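Local coordinates for thioredoxin family protein (Pseudomonas aeruginosa, PDB 1Z6N) that is of unknown function but has a thioredoxin-type alpha/beta fold, binds magnesium, and may act in thiol-disulfide exchange, at residues 49-55 / 82-86; 4-8 / 56-60; 75-79 / 151-155; 28-33 / 70-74; 15-19 / 61-65. All blocks are in the same frame, centred on the assembly; numbering follows the deposited sequence.

The five contacts illustrate how chemistry follows depth in a thioredoxin-like fold. Contact 3 is the most buried: two helices meet mainly through alanine, leucine and isoleucine, with one phenylalanine edge. Contact 4 uses the same helix 67-82 one turn or so earlier and adds an aromatic face and, at its margin, a water bridge. Contact 5 is also buried, a methionine-aromatic contact beside the start of that helix, joined to contact 4 by the bond from Gln-70 to the carbonyl of Met-64. Contacts 1 and 2 are only partly buried and adjoin in the run 49-60. Contact 1 combines one glutamine amide bonded to backbone with leucine and isoleucine packing, whereas contact 2 sets a phenylalanine against an arginine's methylenes.

Contact 1 of 5, residues 49-55 / 82-86; sequences LQRIERR and LQPNI
Gln-83 reaches from the end of helix 67-82 to the carbonyl of Leu-49, near the end of helix 43-50, and so ties the ends of the two helices together. Its CG stands opposite the backbone N (chi1 180°), and a bend at chi2 of 43° turns the amide toward the other segment. NE2 then donates to Leu-49 O at 3.2 Å in a nearly straight bond, with the acceptor lying close to the plane of the amide. The other end of the group is used as well: Gln-83 OE1 accepts from Asn-85 N at 3.0 Å, in the carbonyl plane and on a lone pair. Two bonds, one at each end, thus fix the rotation of this amide and brace the type I turn from Gln-83 to Ile-86.

Next to the amide the contact is apolar. Leu-49 splits its branches, CD2 meeting Leu-82 CD1 at 3.7 Å and CD1 meeting Ile-86 CD1 at 4.0 Å, while the stem of Gln-83 slides past in the reverse direction. The CB of Ile-52 rests against Gln-83 CG at 4.0 Å.

Farther along, Arg-55 CA approaches Asn-85 O at 3.3 Å in a CA-H...O contact, and the side chains of the two residues cross at about a right angle. A water takes a weak bond from Arg-55 NE and donates to Pro-84 O at 2.7 Å. Leu-159 and Ile-162 of helix 151-164 pack on Leu-49 and Ile-52. The arrangement belongs to the edge of an alpha/beta sandwich where the chain passes from helix to strand, into the neighbouring parallel strands 56-61 and 86-91.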
# COMPACT_ATOMS: atom_id res chain seq x y z
N LEU A 49 -12.16 8.48 -3.69
CA LEU A 49 -11.27 8.90 -2.61
C LEU A 49 -11.88 10.00 -1.74
O LEU A 49 -11.69 10.02 -0.52
CB LEU A 49 -9.96 9.38 -3.24
CG LEU A 49 -8.65 9.42 -2.48
CD1 LEU A 49 -8.30 8.06 -1.87
CD2 LEU A 49 -7.59 9.85 -3.47
N GLN A 50 -12.62 10.90 -2.37
CA GLN A 50 -13.29 12.00 -1.68
C GLN A 50 -14.40 11.51 -0.74
O GLN A 50 -14.67 12.12 0.29
CB GLN A 50 -13.85 12.98 -2.72
CG GLN A 50 -14.07 14.40 -2.24
CD GLN A 50 -14.42 15.35 -3.38
OE1 GLN A 50 -13.66 15.48 -4.35
NE2 GLN A 50 -15.56 16.03 -3.27
N ARG A 51 -15.03 10.38 -1.10
CA ARG A 51 -16.15 9.81 -0.33
C ARG A 51 -15.76 9.14 1.00
O ARG A 51 -16.63 8.68 1.74
CB ARG A 51 -16.95 8.80 -1.18
CG ARG A 51 -17.67 9.38 -2.38
CD ARG A 51 -18.67 8.36 -2.93
NE ARG A 51 -18.56 8.21 -4.39
CZ ARG A 51 -18.04 7.15 -5.00
NH1 ARG A 51 -17.98 7.11 -6.33
NH2 ARG A 51 -17.59 6.11 -4.30
N ILE A 52 -14.46 9.07 1.29
CA ILE A 52 -14.01 8.42 2.53
C ILE A 52 -14.18 9.38 3.71
O ILE A 52 -13.43 10.34 3.85
CB ILE A 52 -12.53 7.93 2.42
CG1 ILE A 52 -12.29 7.10 1.14
CG2 ILE A 52 -12.09 7.18 3.69
CD1 ILE A 52 -13.14 5.84 0.99
N GLU A 53 -15.19 9.11 4.54
CA GLU A 53 -15.52 9.98 5.67
C GLU A 53 -15.04 9.46 7.01
O GLU A 53 -14.89 10.23 7.96
CB GLU A 53 -17.03 10.23 5.76
CG GLU A 53 -17.82 9.98 4.49
CD GLU A 53 -18.34 8.55 4.38
OE1 GLU A 53 -19.56 8.37 4.14
OE2 GLU A 53 -17.54 7.60 4.53
N ARG A 54 -14.81 8.14 7.09
CA ARG A 54 -14.34 7.49 8.30
C ARG A 54 -12.83 7.26 8.21
O ARG A 54 -12.27 7.35 7.12
CB ARG A 54 -15.05 6.15 8.50
CG ARG A 54 -16.57 6.20 8.38
CD ARG A 54 -17.22 5.31 9.42
NE ARG A 54 -17.40 6.03 10.69
CZ ARG A 54 -17.88 5.49 11.81
NH1 ARG A 54 -18.22 4.21 11.86
NH2 ARG A 54 -18.01 6.25 12.89
N ARG A 55 -12.20 6.97 9.34
CA ARG A 55 -10.75 6.73 9.36
C ARG A 55 -10.40 5.27 9.08
O ARG A 55 -11.06 4.34 9.59
CB ARG A 55 -10.13 7.18 10.68
CG ARG A 55 -10.43 8.65 11.02
CD ARG A 55 -9.61 9.13 12.20
NE ARG A 55 -8.45 9.90 11.76
CZ ARG A 55 -8.40 11.23 11.73
NH1 ARG A 55 -9.43 11.97 12.12
NH2 ARG A 55 -7.29 11.83 11.29
N LEU A 82 -3.81 12.88 -0.24
CA LEU A 82 -5.05 13.45 -0.77
C LEU A 82 -6.23 13.26 0.18
O LEU A 82 -7.18 14.05 0.20
CB LEU A 82 -5.39 12.82 -2.12
CG LEU A 82 -4.44 13.06 -3.29
CD1 LEU A 82 -4.85 12.16 -4.44
CD2 LEU A 82 -4.40 14.52 -3.74
N GLN A 83 -6.18 12.18 0.96
CA GLN A 83 -7.27 11.83 1.86
C GLN A 83 -6.69 11.45 3.23
O GLN A 83 -6.39 10.28 3.47
CB GLN A 83 -8.11 10.69 1.25
CG GLN A 83 -9.30 10.20 2.09
CD GLN A 83 -10.09 11.32 2.73
OE1 GLN A 83 -9.73 11.81 3.81
NE2 GLN A 83 -11.16 11.74 2.07
N PRO A 84 -6.51 12.45 4.12
CA PRO A 84 -5.95 12.28 5.46
C PRO A 84 -6.66 11.23 6.33
O PRO A 84 -6.08 10.74 7.29
CB PRO A 84 -6.08 13.68 6.08
CG PRO A 84 -7.05 14.40 5.21
CD PRO A 84 -6.80 13.86 3.85
N ASN A 85 -7.90 10.87 5.97
CA ASN A 85 -8.64 9.82 6.67
C ASN A 85 -8.00 8.44 6.53
O ASN A 85 -8.31 7.52 7.30
CB ASN A 85 -10.10 9.75 6.21
CG ASN A 85 -10.99 10.78 6.91
OD1 ASN A 85 -12.06 11.12 6.41
ND2 ASN A 85 -10.55 11.26 8.07
N ILE A 86 -7.13 8.29 5.53
CA ILE A 86 -6.36 7.05 5.32
C ILE A 86 -4.95 7.30 5.85
O ILE A 86 -4.35 8.32 5.53
CB ILE A 86 -6.28 6.68 3.81
CG1 ILE A 86 -7.66 6.37 3.23
CG2 ILE A 86 -5.34 5.48 3.58
CD1 ILE A 86 -7.71 6.39 1.71
O HOH W 1 -6.71 9.56 9.67

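Contact 2 of 5, residues 4-8 / 56-60; sequences YAELF and YRLLV
Phe-8 lies against Arg-57 where the N-terminal helix 4-10 packs on strand 56-61, a helix-on-sheet contact of the thioredoxin-like alpha/beta sandwich. The short segments pass 9.2 Å apart at 74°, so the helix runs across the strand rather than along it.

The buried side is built round Leu-59. Its CG is opposite the backbone N (chi1 176°), which carries the two methyls out to the helix: CD2 enters between Tyr-4 CD1, at 3.8 Å, and Leu-7 CB, at 3.9 Å, while CD1 lies against the backbone N and CA of Phe-8. Leu-59 and Leu-7 are buried, and Leu-117 of the adjacent strand continues the apolar layer.

The side of Phe-8 and Arg-57 is packed just as closely, yet both residues are partly exposed. The arginine chain is extended from CG to NE and crosses the ring at about a right angle, using its methylenes and not its charge; the guanidinium is turned steeply from the ring plane, and its NH1 is hydrogen-bonded to the carbonyl of Glu-119. The ring edge meanwhile meets strand backbone, with Phe-8 CE1 at 3.6 Å from Leu-58 O. Over the face, Arg-57 CD makes a CH-pi contact, 3.9 Å from the centroid of the Phe-8 ring and only 11° off its normal.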
# COMPACT_ATOMS: atom_id res chain seq x y z
N TYR A 4 -3.08 -5.71 16.09
CA TYR A 4 -2.88 -4.81 14.96
C TYR A 4 -2.60 -3.38 15.43
O TYR A 4 -1.81 -2.65 14.80
CB TYR A 4 -4.10 -4.81 14.03
CG TYR A 4 -4.28 -6.11 13.28
CD1 TYR A 4 -3.25 -6.67 12.56
CD2 TYR A 4 -5.51 -6.75 13.29
CE1 TYR A 4 -3.41 -7.87 11.86
CE2 TYR A 4 -5.70 -7.95 12.58
CZ TYR A 4 -4.64 -8.50 11.87
OH TYR A 4 -4.79 -9.68 11.18
N ALA A 5 -3.24 -2.96 16.52
CA ALA A 5 -2.98 -1.62 17.08
C ALA A 5 -1.53 -1.48 17.51
O ALA A 5 -0.90 -0.47 17.21
CB ALA A 5 -3.94 -1.33 18.24
N GLU A 6 -1.00 -2.51 18.17
CA GLU A 6 0.39 -2.51 18.61
C GLU A 6 1.37 -2.47 17.43
O GLU A 6 2.36 -1.72 17.44
CB GLU A 6 0.68 -3.72 19.51
CG GLU A 6 0.02 -3.58 20.88
CD GLU A 6 0.12 -4.81 21.75
OE1 GLU A 6 0.22 -5.95 21.23
OE2 GLU A 6 0.06 -4.64 22.99
N LEU A 7 1.08 -3.26 16.40
CA LEU A 7 1.92 -3.26 15.21
C LEU A 7 1.83 -1.95 14.45
O LEU A 7 2.84 -1.39 14.03
CB LEU A 7 1.51 -4.40 14.26
CG LEU A 7 1.77 -5.80 14.83
CD1 LEU A 7 1.13 -6.86 13.95
CD2 LEU A 7 3.29 -6.05 14.95
N PHE A 8 0.61 -1.44 14.29
CA PHE A 8 0.46 -0.13 13.64
C PHE A 8 1.24 0.99 14.36
O PHE A 8 1.90 1.84 13.74
CB PHE A 8 -1.03 0.24 13.51
CG PHE A 8 -1.28 1.41 12.60
CD1 PHE A 8 -1.44 1.22 11.23
CD2 PHE A 8 -1.34 2.71 13.11
CE1 PHE A 8 -1.64 2.30 10.37
CE2 PHE A 8 -1.56 3.78 12.25
CZ PHE A 8 -1.70 3.58 10.88
N TYR A 56 -9.39 5.07 8.25
CA TYR A 56 -8.91 3.73 7.90
C TYR A 56 -7.42 3.71 8.07
O TYR A 56 -6.73 4.70 7.83
CB TYR A 56 -9.30 3.36 6.47
CG TYR A 56 -10.79 3.26 6.34
CD1 TYR A 56 -11.45 2.05 6.55
CD2 TYR A 56 -11.55 4.39 6.05
CE1 TYR A 56 -12.83 1.97 6.47
CE2 TYR A 56 -12.94 4.32 5.96
CZ TYR A 56 -13.57 3.11 6.17
OH TYR A 56 -14.95 3.03 6.09
N ARG A 57 -6.92 2.55 8.49
CA ARG A 57 -5.49 2.38 8.74
C ARG A 57 -4.96 1.29 7.83
O ARG A 57 -5.55 0.21 7.74
CB ARG A 57 -5.27 2.02 10.20
CG ARG A 57 -5.61 3.16 11.13
CD ARG A 57 -5.25 2.81 12.55
NE ARG A 57 -5.71 3.81 13.51
CZ ARG A 57 -6.89 3.78 14.12
NH1 ARG A 57 -7.75 2.80 13.86
NH2 ARG A 57 -7.21 4.72 14.98
N LEU A 58 -3.85 1.58 7.14
CA LEU A 58 -3.20 0.59 6.29
C LEU A 58 -1.95 0.14 7.04
O LEU A 58 -0.98 0.91 7.16
CB LEU A 58 -2.84 1.20 4.93
CG LEU A 58 -3.98 1.83 4.11
CD1 LEU A 58 -3.52 2.28 2.72
CD2 LEU A 58 -5.16 0.88 4.00
N LEU A 59 -2.01 -1.06 7.61
CA LEU A 59 -0.84 -1.69 8.23
C LEU A 59 -0.09 -2.42 7.13
O LEU A 59 -0.58 -3.38 6.53
CB LEU A 59 -1.25 -2.67 9.34
CG LEU A 59 -0.10 -3.46 9.98
CD1 LEU A 59 0.96 -2.52 10.61
CD2 LEU A 59 -0.66 -4.40 11.03
N VAL A 60 1.13 -1.95 6.86
CA VAL A 60 1.87 -2.43 5.71
C VAL A 60 3.15 -3.13 6.13
O VAL A 60 3.86 -2.64 6.98
CB VAL A 60 2.29 -1.23 4.82
CG1 VAL A 60 3.11 -1.71 3.61
CG2 VAL A 60 1.07 -0.45 4.35

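Contact 3 of 5, residues 75-79 / 151-155; sequences ALDFA and LEHAI
Ala-75 opens the contact by pressing its methyl into helix 151-164: its CB is 3.3 Å from Leu-151 O and 3.6 Å from Leu-151 CD1, and it also faces Ala-154 CB at 4.1 Å. Small methyls at this point are consistent with the close approach of the short axes, 8.7 Å, at a crossing angle of -60°. The carbonyl of Ala-75 is in turn approached by Ile-155, whose CD1 lies 3.5 Å from Ala-75 O, an oxygen already engaged by the helical bond from Ala-79 N.

Next along the chain, Leu-76 turns CD2 to the carbonyl of Ala-154, 3.7 Å from its O, and to the CA of Ile-155. Phe-78 offers the edge of its ring to Ile-155 CD1. Ala-79 closes the series, its CB meeting Ile-155 CG2 at 4.0 Å. With CG1 opposite its carbonyl carbon (chi1 -61°), Ile-155 sends CD1 toward Ala-75 O and the Phe-78 edge, while CG1 and CG2 both lie against Ala-79 CB.

Leu-36 of helix 23-39 and Leu-45 of helix 43-50 border the site. Being wholly apolar between side chains, the contact depends on shape and exclusion of water, with the polar backbone groups left to the bonds within each helix.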
# COMPACT_ATOMS: atom_id res chain seq x y z
N ALA A 75 2.12 4.98 -4.48
CA ALA A 75 0.72 5.24 -4.86
C ALA A 75 -0.17 5.40 -3.63
O ALA A 75 -0.99 6.33 -3.56
CB ALA A 75 0.19 4.13 -5.78
N LEU A 76 -0.03 4.49 -2.67
CA LEU A 76 -0.87 4.53 -1.47
C LEU A 76 -0.54 5.75 -0.60
O LEU A 76 -1.43 6.34 0.01
CB LEU A 76 -0.80 3.21 -0.68
CG LEU A 76 -1.41 2.01 -1.43
CD1 LEU A 76 -1.25 0.75 -0.59
CD2 LEU A 76 -2.89 2.23 -1.79
N ASP A 77 0.73 6.15 -0.57
CA ASP A 77 1.09 7.39 0.10
C ASP A 77 0.45 8.61 -0.56
O ASP A 77 -0.02 9.54 0.11
CB ASP A 77 2.60 7.55 0.17
CG ASP A 77 3.00 8.91 0.71
OD1 ASP A 77 2.82 9.13 1.93
OD2 ASP A 77 3.48 9.75 -0.09
N PHE A 78 0.42 8.61 -1.89
CA PHE A 78 -0.25 9.70 -2.62
C PHE A 78 -1.71 9.78 -2.19
O PHE A 78 -2.22 10.87 -1.90
CB PHE A 78 -0.08 9.49 -4.12
CG PHE A 78 -0.68 10.59 -4.96
CD1 PHE A 78 -0.25 11.91 -4.84
CD2 PHE A 78 -1.65 10.28 -5.90
CE1 PHE A 78 -0.82 12.92 -5.65
CE2 PHE A 78 -2.21 11.29 -6.71
CZ PHE A 78 -1.79 12.59 -6.57
N ALA A 79 -2.37 8.62 -2.07
CA ALA A 79 -3.77 8.58 -1.62
C ALA A 79 -3.94 9.13 -0.21
O ALA A 79 -4.87 9.88 0.05
CB ALA A 79 -4.34 7.16 -1.73
N LEU A 151 -0.17 2.52 -11.15
CA LEU A 151 -0.18 3.18 -9.84
C LEU A 151 -1.59 3.47 -9.35
O LEU A 151 -1.90 3.22 -8.18
CB LEU A 151 0.63 4.48 -9.85
CG LEU A 151 2.15 4.37 -9.79
CD1 LEU A 151 2.66 4.10 -8.41
CD2 LEU A 151 2.66 3.33 -10.71
N GLU A 152 -2.45 3.99 -10.22
CA GLU A 152 -3.81 4.30 -9.82
C GLU A 152 -4.55 3.04 -9.34
O GLU A 152 -5.41 3.11 -8.45
CB GLU A 152 -4.58 4.94 -10.97
CG GLU A 152 -4.82 4.00 -12.13
CD GLU A 152 -5.37 4.70 -13.35
OE1 GLU A 152 -4.84 5.77 -13.72
OE2 GLU A 152 -6.33 4.16 -13.94
N HIS A 153 -4.20 1.89 -9.93
CA HIS A 153 -4.86 0.62 -9.60
C HIS A 153 -4.60 0.15 -8.17
O HIS A 153 -5.47 -0.51 -7.57
CB HIS A 153 -4.45 -0.49 -10.59
CG HIS A 153 -4.73 -0.16 -12.02
ND1 HIS A 153 -4.03 0.80 -12.71
CD2 HIS A 153 -5.63 -0.68 -12.89
CE1 HIS A 153 -4.48 0.86 -13.95
NE2 HIS A 153 -5.45 -0.03 -14.09
N ALA A 154 -3.42 0.47 -7.63
CA ALA A 154 -3.14 0.12 -6.24
C ALA A 154 -4.12 0.87 -5.34
O ALA A 154 -4.68 0.29 -4.40
CB ALA A 154 -1.68 0.48 -5.88
N ILE A 155 -4.36 2.14 -5.66
CA ILE A 155 -5.31 2.96 -4.92
C ILE A 155 -6.73 2.41 -5.07
O ILE A 155 -7.45 2.27 -4.07
CB ILE A 155 -5.26 4.44 -5.37
CG1 ILE A 155 -3.86 5.03 -5.12
CG2 ILE A 155 -6.33 5.25 -4.65
CD1 ILE A 155 -3.65 6.42 -5.77

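Contact 4 of 5, residues 28-33 / 70-74; sequences AVARFR and QINLA
A chi1 of -70° puts the Phe-32 ring opposite its own carbonyl carbon, and the same setting in Ile-71 places CG1 likewise, so that the methylene comes over the face of the ring between helices 23-39 and 67-82. Ile-71 CG1 stands 3.7 Å from the Phe-32 centroid and 23° off the normal, a CH-pi contact displaced toward the rim; its nearest ring atom is Phe-32 CZ at 3.4 Å.

Around this pair the packing is close and small. Ala-74 CB rests on Phe-32 CB at 4.0 Å and near the O of Val-29, whose CG2 touches Gln-70 CB at 3.8 Å. The extended Gln-70 chain passes Ala-28, with OE1 3.5 Å from Ala-28 CB, and its NE2 is held by the carbonyl of Met-64. At the margin one water donates to Ala-74 O at 2.7 Å and receives a weak bond from Arg-33 NE.

The segments cross at -50° with axes 8.8 Å apart. Helix 67-82 is flanked by helix 23-39 here, by helix 151-164 through Leu-151 on Ile-71, and by helix 14-19, whose Phe-14 touches Val-29 and Leu-73, while Leu-73 also meets Val-60 of strand 56-61.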
# COMPACT_ATOMS: atom_id res chain seq x y z
N ALA A 28 13.75 6.17 -7.00
CA ALA A 28 12.70 5.39 -7.67
C ALA A 28 11.33 5.78 -7.12
O ALA A 28 10.38 6.02 -7.87
CB ALA A 28 12.95 3.88 -7.51
N VAL A 29 11.23 5.84 -5.79
CA VAL A 29 9.99 6.27 -5.15
C VAL A 29 9.57 7.68 -5.59
O VAL A 29 8.41 7.92 -5.92
CB VAL A 29 10.08 6.18 -3.61
CG1 VAL A 29 8.93 6.94 -2.96
CG2 VAL A 29 10.12 4.71 -3.20
N ALA A 30 10.52 8.62 -5.57
CA ALA A 30 10.27 10.01 -5.99
C ALA A 30 9.70 10.07 -7.39
O ALA A 30 8.81 10.88 -7.67
CB ALA A 30 11.54 10.82 -5.91
N ARG A 31 10.24 9.25 -8.29
CA ARG A 31 9.82 9.27 -9.69
C ARG A 31 8.46 8.61 -9.90
O ARG A 31 7.67 9.09 -10.71
CB ARG A 31 10.88 8.65 -10.59
CG ARG A 31 12.11 9.54 -10.72
CD ARG A 31 13.11 8.99 -11.71
NE ARG A 31 13.56 7.65 -11.33
CZ ARG A 31 14.62 7.38 -10.57
NH1 ARG A 31 15.35 8.36 -10.04
NH2 ARG A 31 14.93 6.12 -10.31
N PHE A 32 8.17 7.52 -9.19
CA PHE A 32 6.82 6.95 -9.28
C PHE A 32 5.81 7.96 -8.76
O PHE A 32 4.74 8.15 -9.33
CB PHE A 32 6.69 5.61 -8.52
CG PHE A 32 7.44 4.47 -9.15
CD1 PHE A 32 7.20 4.11 -10.49
CD2 PHE A 32 8.37 3.75 -8.42
CE1 PHE A 32 7.91 3.05 -11.07
CE2 PHE A 32 9.08 2.69 -8.99
CZ PHE A 32 8.85 2.33 -10.32
N ARG A 33 6.17 8.63 -7.66
CA ARG A 33 5.34 9.67 -7.07
C ARG A 33 5.11 10.81 -8.06
O ARG A 33 3.97 11.23 -8.29
CB ARG A 33 5.96 10.17 -5.77
CG ARG A 33 5.16 11.22 -5.04
CD ARG A 33 5.98 11.91 -3.92
NE ARG A 33 6.57 11.00 -2.93
CZ ARG A 33 7.80 11.16 -2.44
NH1 ARG A 33 8.57 12.16 -2.86
NH2 ARG A 33 8.28 10.31 -1.54
N GLN A 70 8.26 0.00 -3.66
CA GLN A 70 8.49 1.36 -4.18
C GLN A 70 7.30 1.86 -4.99
O GLN A 70 6.85 3.00 -4.82
CB GLN A 70 9.76 1.40 -5.03
CG GLN A 70 11.03 1.04 -4.27
CD GLN A 70 12.15 0.64 -5.18
OE1 GLN A 70 12.02 0.69 -6.42
NE2 GLN A 70 13.27 0.22 -4.59
N ILE A 71 6.79 1.00 -5.86
CA ILE A 71 5.67 1.32 -6.75
C ILE A 71 4.39 1.51 -5.96
O ILE A 71 3.79 2.57 -5.97
CB ILE A 71 5.48 0.22 -7.80
CG1 ILE A 71 6.69 0.19 -8.74
CG2 ILE A 71 4.19 0.44 -8.60
CD1 ILE A 71 6.84 -1.11 -9.55
N ASN A 72 3.93 0.46 -5.27
CA ASN A 72 2.59 0.53 -4.73
C ASN A 72 2.48 1.40 -3.51
O ASN A 72 1.44 1.99 -3.26
CB ASN A 72 2.04 -0.87 -4.48
CG ASN A 72 1.96 -1.67 -5.75
OD1 ASN A 72 1.23 -1.32 -6.68
ND2 ASN A 72 2.76 -2.74 -5.82
N LEU A 73 3.56 1.49 -2.73
CA LEU A 73 3.51 2.36 -1.57
C LEU A 73 3.63 3.84 -1.95
O LEU A 73 3.02 4.68 -1.28
CB LEU A 73 4.53 1.95 -0.50
CG LEU A 73 4.31 0.52 0.01
CD1 LEU A 73 5.35 0.20 1.11
CD2 LEU A 73 2.89 0.31 0.53
N ALA A 74 4.35 4.15 -3.03
CA ALA A 74 4.30 5.53 -3.55
C ALA A 74 2.85 5.91 -3.88
O ALA A 74 2.40 7.03 -3.59
CB ALA A 74 5.21 5.70 -4.76
O HOH W 2 3.78 9.25 -2.76

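Contact 5 of 5, residues 15-19 / 61-65; sequences AAFVG and AGEMW
Met-64 lays its side chain obliquely over the Phe-17 ring, so that one face of the aromatic is met first by carbon and then, farther out, by sulfur. CG is the atom over the face, 3.8 Å from the Phe-17 centroid and 16° off the normal, which makes a CH-pi contact. SD follows at 4.1 Å from that centroid but 38° off the normal, nearer the rim, with Phe-17 CE2 at 3.4 Å: a Met-aromatic contact of oblique geometry. Bends at chi2 and chi3 fold the methionine back on the helix and bring CE to within 3.7 Å of Val-18 O, with the methyl of Val-18 CG1 close by.

The ring itself is directed outward from helix 14-19 by a chi1 of 171°, which places CG opposite the backbone N. Its edge then meets the loop backbone, Phe-17 CE1 lying 3.7 Å from Gly-62 O, near the ring plane. Phe-17 CZ also lies 3.6 Å from Glu-63 C. Gly-62 has no side chain to intervene, and the ring comes up against the peptides directly.

Within the loop Trp-65 NE1 donates to Glu-63 OE2 at 2.9 Å, while Glu-63 OE1 accepts a hydrogen bond from the backbone N of Lys-93. Val-29 of helix 23-39 and Ile-90 of strand 86-91 also touch this cluster. The loop leads into a CxxC pattern, Cys-66 and Cys-69, at the start of helix 67-82, as in thioredoxins. The contact is probably mainly dispersive, consistent with an aromatic face and a polarisable sulfur joining helix 14-19 to the loop before this possible redox site.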
# COMPACT_ATOMS: atom_id res chain seq x y z
N ALA A 15 7.28 8.80 5.13
CA ALA A 15 8.46 9.65 5.00
C ALA A 15 9.68 9.03 5.69
O ALA A 15 10.80 9.08 5.17
CB ALA A 15 8.16 11.02 5.55
N ALA A 16 9.48 8.46 6.88
CA ALA A 16 10.58 7.85 7.60
C ALA A 16 11.03 6.57 6.87
O ALA A 16 12.23 6.31 6.73
CB ALA A 16 10.14 7.51 9.02
N PHE A 17 10.06 5.77 6.42
CA PHE A 17 10.37 4.56 5.64
C PHE A 17 11.24 4.91 4.43
O PHE A 17 12.30 4.30 4.22
CB PHE A 17 9.03 3.95 5.22
CG PHE A 17 9.14 2.83 4.23
CD1 PHE A 17 9.53 1.57 4.63
CD2 PHE A 17 8.78 3.04 2.90
CE1 PHE A 17 9.58 0.50 3.69
CE2 PHE A 17 8.84 2.00 1.98
CZ PHE A 17 9.23 0.73 2.39
N VAL A 18 10.82 5.90 3.64
CA VAL A 18 11.63 6.30 2.48
C VAL A 18 13.01 6.76 2.91
O VAL A 18 14.01 6.47 2.24
CB VAL A 18 10.91 7.38 1.67
CG1 VAL A 18 11.82 7.95 0.58
CG2 VAL A 18 9.63 6.77 1.07
N GLY A 19 13.06 7.47 4.03
CA GLY A 19 14.32 8.04 4.52
C GLY A 19 15.38 7.04 4.92
O GLY A 19 16.55 7.42 5.05
N ALA A 61 3.43 -4.29 5.53
CA ALA A 61 4.77 -4.87 5.65
C ALA A 61 5.49 -4.62 4.33
O ALA A 61 5.00 -5.00 3.26
CB ALA A 61 4.71 -6.36 5.94
N GLY A 62 6.64 -3.95 4.40
CA GLY A 62 7.33 -3.56 3.19
C GLY A 62 8.78 -3.23 3.46
O GLY A 62 9.20 -3.11 4.61
N GLU A 63 9.54 -3.10 2.37
CA GLU A 63 10.98 -2.84 2.44
C GLU A 63 11.36 -1.95 1.27
O GLU A 63 10.87 -2.12 0.15
CB GLU A 63 11.77 -4.14 2.31
CG GLU A 63 11.45 -5.21 3.37
CD GLU A 63 12.39 -5.25 4.58
OE1 GLU A 63 11.94 -5.67 5.66
OE2 GLU A 63 13.59 -4.93 4.43
N MET A 64 12.28 -1.01 1.51
CA MET A 64 12.65 -0.06 0.47
C MET A 64 13.41 -0.64 -0.72
O MET A 64 13.49 0.00 -1.78
CB MET A 64 13.40 1.14 1.05
CG MET A 64 12.49 2.23 1.57
SD MET A 64 11.54 3.15 0.26
CE MET A 64 12.95 4.12 -0.46
N TRP A 65 14.01 -1.82 -0.56
CA TRP A 65 14.71 -2.46 -1.68
C TRP A 65 13.76 -3.14 -2.66
O TRP A 65 14.19 -3.56 -3.74
CB TRP A 65 15.74 -3.47 -1.16
CG TRP A 65 15.19 -4.42 -0.16
CD1 TRP A 65 15.28 -4.32 1.20
CD2 TRP A 65 14.45 -5.64 -0.42
NE1 TRP A 65 14.66 -5.39 1.80
CE2 TRP A 65 14.13 -6.20 0.83
CE3 TRP A 65 14.01 -6.30 -1.59
CZ2 TRP A 65 13.40 -7.40 0.96
CZ3 TRP A 65 13.27 -7.49 -1.45
CH2 TRP A 65 12.98 -8.02 -0.19